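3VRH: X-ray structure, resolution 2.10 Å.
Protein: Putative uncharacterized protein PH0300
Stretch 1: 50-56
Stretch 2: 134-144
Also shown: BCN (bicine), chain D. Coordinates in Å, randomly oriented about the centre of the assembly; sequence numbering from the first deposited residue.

Stretch 1, residues 50-56: ILVAVSG
Stretch 2, residues 134-144: TKRYIMNKFAY

Packing of a buried β-strand against an α-helix in PH0300, with a bicine molecule bound at the C-terminal end of the strand segment. Residues 50-53 are extended (phi -82° to -114°, psi 110° to 136°) and continue a strand that begins earlier in the chain; residues 54-56 leave it as loop. Residues 134-144 are helical throughout, within a helix that extends beyond both ends, and regular i to i+4 bonds run from Ile 138 N to Thr 134 O (3.1 Å) through Tyr 144 N to Asn 140 O (2.9 Å). Strand and helix run nearly antiparallel, at 157° between their N-to-C directions, with axes 9.8 Å apart at closest approach. In the register, the CA of Leu 51 lies 6.7 Å from the CA of Ala 143, and the CA of Ala 53 lies 6.9 Å from the CA of Met 139, so two residues along the strand match one helical turn. Strand alternation sends the CA-to-CB bonds of Leu 51 and Ala 53 toward the helix and that of Val 52 away.

Leu 51 covers the most surface. With chi1 t and chi2 p, it places CD2 3.9 Å from Phe 142 CD1, 4.1 Å from Ala 143 CB and 4.0 Å from the backbone O of Met 139. One methyl thus touches both side chains and the helix backbone; it meets the Phe 142 ring (chi1 t, chi2 -84°) obliquely. The Met 139 carbonyl is already engaged within the helix, accepting from Ala 143 N at 3.0 Å.

Ala 53 is next. Its short side chain is met by Met 139, whose CA-to-CB bond points sideways but whose end comes nearer: chi angles m, t, p bring CE to 3.8 Å from Ala 53 CB. The two stretches bury 266 Å² over both sides, with three apolar side-chain pairs (Leu 51 with Phe 142 and with Ala 143, Ala 53 with Met 139), and no hydrogen bond crosses between them.

The CA-to-CB bond of Lys 135, one turn before Met 139, points toward stretch 1, and all four chi angles are t. This fully extended chain carries NZ to 3.9 Å from Ser 55 CB, a contact without a hydrogen bond; NZ is satisfied elsewhere in the structure. Ser 55 (phi/psi -83°/-13°, chi1 p) has its OG in a hydrogen bond with bicine O4 at 2.9 Å, while bicine O6 donates to Ala 53 O at 2.8 Å. Gly 56 follows at phi/psi 94°/-11°, where a CB would be jammed against the carbonyl O of Ser 55.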

# COMPACT_ATOMS: atom_id res chain seq x y z
N ILE A 50 11.56 9.34 -31.46
CA ILE A 50 11.00 9.40 -30.11
C ILE A 50 10.57 10.81 -29.73
O ILE A 50 11.29 11.78 -29.98
CB ILE A 50 12.02 8.88 -29.10
CG1 ILE A 50 12.53 7.51 -29.56
CG2 ILE A 50 11.39 8.82 -27.72
CD1 ILE A 50 13.94 7.17 -29.11
N LEU A 51 9.40 10.91 -29.13
CA LEU A 51 8.89 12.19 -28.66
C LEU A 51 8.97 12.25 -27.14
O LEU A 51 8.52 11.32 -26.46
CB LEU A 51 7.45 12.37 -29.11
CG LEU A 51 6.81 13.68 -28.65
CD1 LEU A 51 7.44 14.84 -29.41
CD2 LEU A 51 5.29 13.68 -28.78
N VAL A 52 9.55 13.32 -26.59
CA VAL A 52 9.57 13.51 -25.13
C VAL A 52 8.72 14.73 -24.77
O VAL A 52 8.95 15.84 -25.29
CB VAL A 52 10.99 13.68 -24.56
CG1 VAL A 52 10.94 13.85 -23.04
CG2 VAL A 52 11.86 12.48 -24.92
N ALA A 53 7.74 14.52 -23.91
CA ALA A 53 6.84 15.59 -23.49
C ALA A 53 7.53 16.36 -22.41
O ALA A 53 7.71 15.85 -21.31
CB ALA A 53 5.52 15.02 -22.96
N VAL A 54 7.94 17.58 -22.70
CA VAL A 54 8.74 18.33 -21.73
C VAL A 54 7.91 19.43 -21.05
O VAL A 54 7.49 20.40 -21.68
CB VAL A 54 10.06 18.84 -22.37
CG1 VAL A 54 10.83 17.67 -22.95
CG2 VAL A 54 9.78 19.81 -23.47
N SER A 55 7.67 19.26 -19.75
CA SER A 55 6.84 20.20 -18.99
C SER A 55 7.65 21.40 -18.51
O SER A 55 7.08 22.38 -18.05
CB SER A 55 6.31 19.49 -17.74
OG SER A 55 7.43 19.07 -16.95
N GLY A 56 8.97 21.31 -18.61
CA GLY A 56 9.84 22.26 -17.93
C GLY A 56 10.29 21.75 -16.56
O GLY A 56 11.17 22.33 -15.95
N THR A 134 -6.37 16.17 -20.73
CA THR A 134 -6.02 16.99 -21.88
C THR A 134 -4.59 16.77 -22.31
O THR A 134 -4.30 16.66 -23.51
CB THR A 134 -6.18 18.48 -21.53
OG1 THR A 134 -7.50 18.71 -21.04
CG2 THR A 134 -5.93 19.37 -22.77
N LYS A 135 -3.68 16.71 -21.35
CA LYS A 135 -2.27 16.59 -21.70
C LYS A 135 -1.94 15.23 -22.33
O LYS A 135 -1.20 15.14 -23.32
CB LYS A 135 -1.38 16.87 -20.48
CG LYS A 135 0.11 16.84 -20.81
CD LYS A 135 1.01 16.95 -19.54
CE LYS A 135 2.50 16.92 -19.92
NZ LYS A 135 3.44 17.02 -18.76
N ARG A 136 -2.50 14.16 -21.76
CA ARG A 136 -2.23 12.81 -22.24
C ARG A 136 -2.77 12.65 -23.66
O ARG A 136 -2.15 12.01 -24.49
CB ARG A 136 -2.84 11.73 -21.31
CG ARG A 136 -1.88 11.25 -20.18
CD ARG A 136 -2.46 10.12 -19.29
NE ARG A 136 -3.70 10.53 -18.61
CZ ARG A 136 -3.74 11.24 -17.49
NH1 ARG A 136 -2.62 11.65 -16.90
NH2 ARG A 136 -4.91 11.57 -16.95
N TYR A 137 -3.92 13.26 -23.91
CA TYR A 137 -4.55 13.16 -25.21
C TYR A 137 -3.70 13.85 -26.26
O TYR A 137 -3.44 13.31 -27.34
CB TYR A 137 -5.95 13.78 -25.20
CG TYR A 137 -6.60 13.80 -26.58
CD1 TYR A 137 -6.46 14.90 -27.41
CD2 TYR A 137 -7.35 12.72 -27.04
CE1 TYR A 137 -7.05 14.93 -28.67
CE2 TYR A 137 -7.95 12.75 -28.28
CZ TYR A 137 -7.78 13.86 -29.10
OH TYR A 137 -8.37 13.90 -30.34
N ILE A 138 -3.27 15.07 -25.93
CA ILE A 138 -2.49 15.87 -26.88
C ILE A 138 -1.15 15.22 -27.17
O ILE A 138 -0.71 15.22 -28.31
CB ILE A 138 -2.29 17.31 -26.37
CG1 ILE A 138 -3.62 18.05 -26.32
CG2 ILE A 138 -1.29 18.06 -27.26
CD1 ILE A 138 -3.53 19.49 -25.80
N MET A 139 -0.51 14.67 -26.14
CA MET A 139 0.78 14.00 -26.31
C MET A 139 0.61 12.87 -27.31
O MET A 139 1.42 12.72 -28.22
CB MET A 139 1.30 13.40 -25.00
CG MET A 139 1.86 14.38 -23.99
SD MET A 139 2.00 13.53 -22.40
CE MET A 139 3.04 12.15 -22.87
N ASN A 140 -0.44 12.09 -27.12
CA ASN A 140 -0.65 10.94 -27.97
C ASN A 140 -1.06 11.32 -29.39
O ASN A 140 -0.52 10.78 -30.33
CB ASN A 140 -1.64 9.95 -27.36
CG ASN A 140 -1.84 8.73 -28.24
OD1 ASN A 140 -0.97 7.87 -28.34
ND2 ASN A 140 -2.99 8.66 -28.88
N LYS A 141 -2.01 12.24 -29.54
CA LYS A 141 -2.43 12.62 -30.89
C LYS A 141 -1.34 13.35 -31.66
O LYS A 141 -1.27 13.24 -32.89
CB LYS A 141 -3.73 13.44 -30.88
CG LYS A 141 -4.32 13.61 -32.28
CD LYS A 141 -5.77 14.06 -32.28
CE LYS A 141 -6.42 13.76 -33.63
NZ LYS A 141 -5.51 14.14 -34.77
N PHE A 142 -0.47 14.08 -30.95
CA PHE A 142 0.65 14.77 -31.58
C PHE A 142 1.67 13.75 -32.05
O PHE A 142 2.24 13.88 -33.14
CB PHE A 142 1.32 15.76 -30.62
CG PHE A 142 2.40 16.58 -31.27
CD1 PHE A 142 3.69 16.09 -31.40
CD2 PHE A 142 2.11 17.83 -31.79
CE1 PHE A 142 4.67 16.84 -32.01
CE2 PHE A 142 3.09 18.58 -32.40
CZ PHE A 142 4.37 18.08 -32.51
N ALA A 143 1.93 12.76 -31.22
CA ALA A 143 2.87 11.70 -31.58
C ALA A 143 2.32 10.95 -32.79
O ALA A 143 3.07 10.59 -33.69
CB ALA A 143 3.05 10.73 -30.42
N TYR A 144 1.02 10.74 -32.79
CA TYR A 144 0.37 9.93 -33.81
C TYR A 144 0.35 10.67 -35.15
O TYR A 144 0.83 10.15 -36.16
CB TYR A 144 -1.04 9.55 -33.36
CG TYR A 144 -1.91 9.00 -34.47
CD1 TYR A 144 -1.63 7.77 -35.06
CD2 TYR A 144 -3.02 9.71 -34.92
CE1 TYR A 144 -2.43 7.27 -36.08
CE2 TYR A 144 -3.83 9.22 -35.94
CZ TYR A 144 -3.53 8.00 -36.51
OH TYR A 144 -4.32 7.51 -37.53
N1 BCN D . 6.77 13.97 -16.72
C1 BCN D . 7.34 13.18 -15.55
C2 BCN D . 6.44 13.07 -14.38
O21 BCN D . 5.20 13.12 -14.59
O22 BCN D . 6.90 12.95 -13.22
C3 BCN D . 7.10 15.42 -16.60
C4 BCN D . 8.25 15.84 -15.67
O4 BCN D . 8.94 16.80 -15.92
C5 BCN D . 7.32 13.45 -17.97
C6 BCN D . 6.64 13.95 -19.18
O6 BCN D . 6.77 13.41 -20.22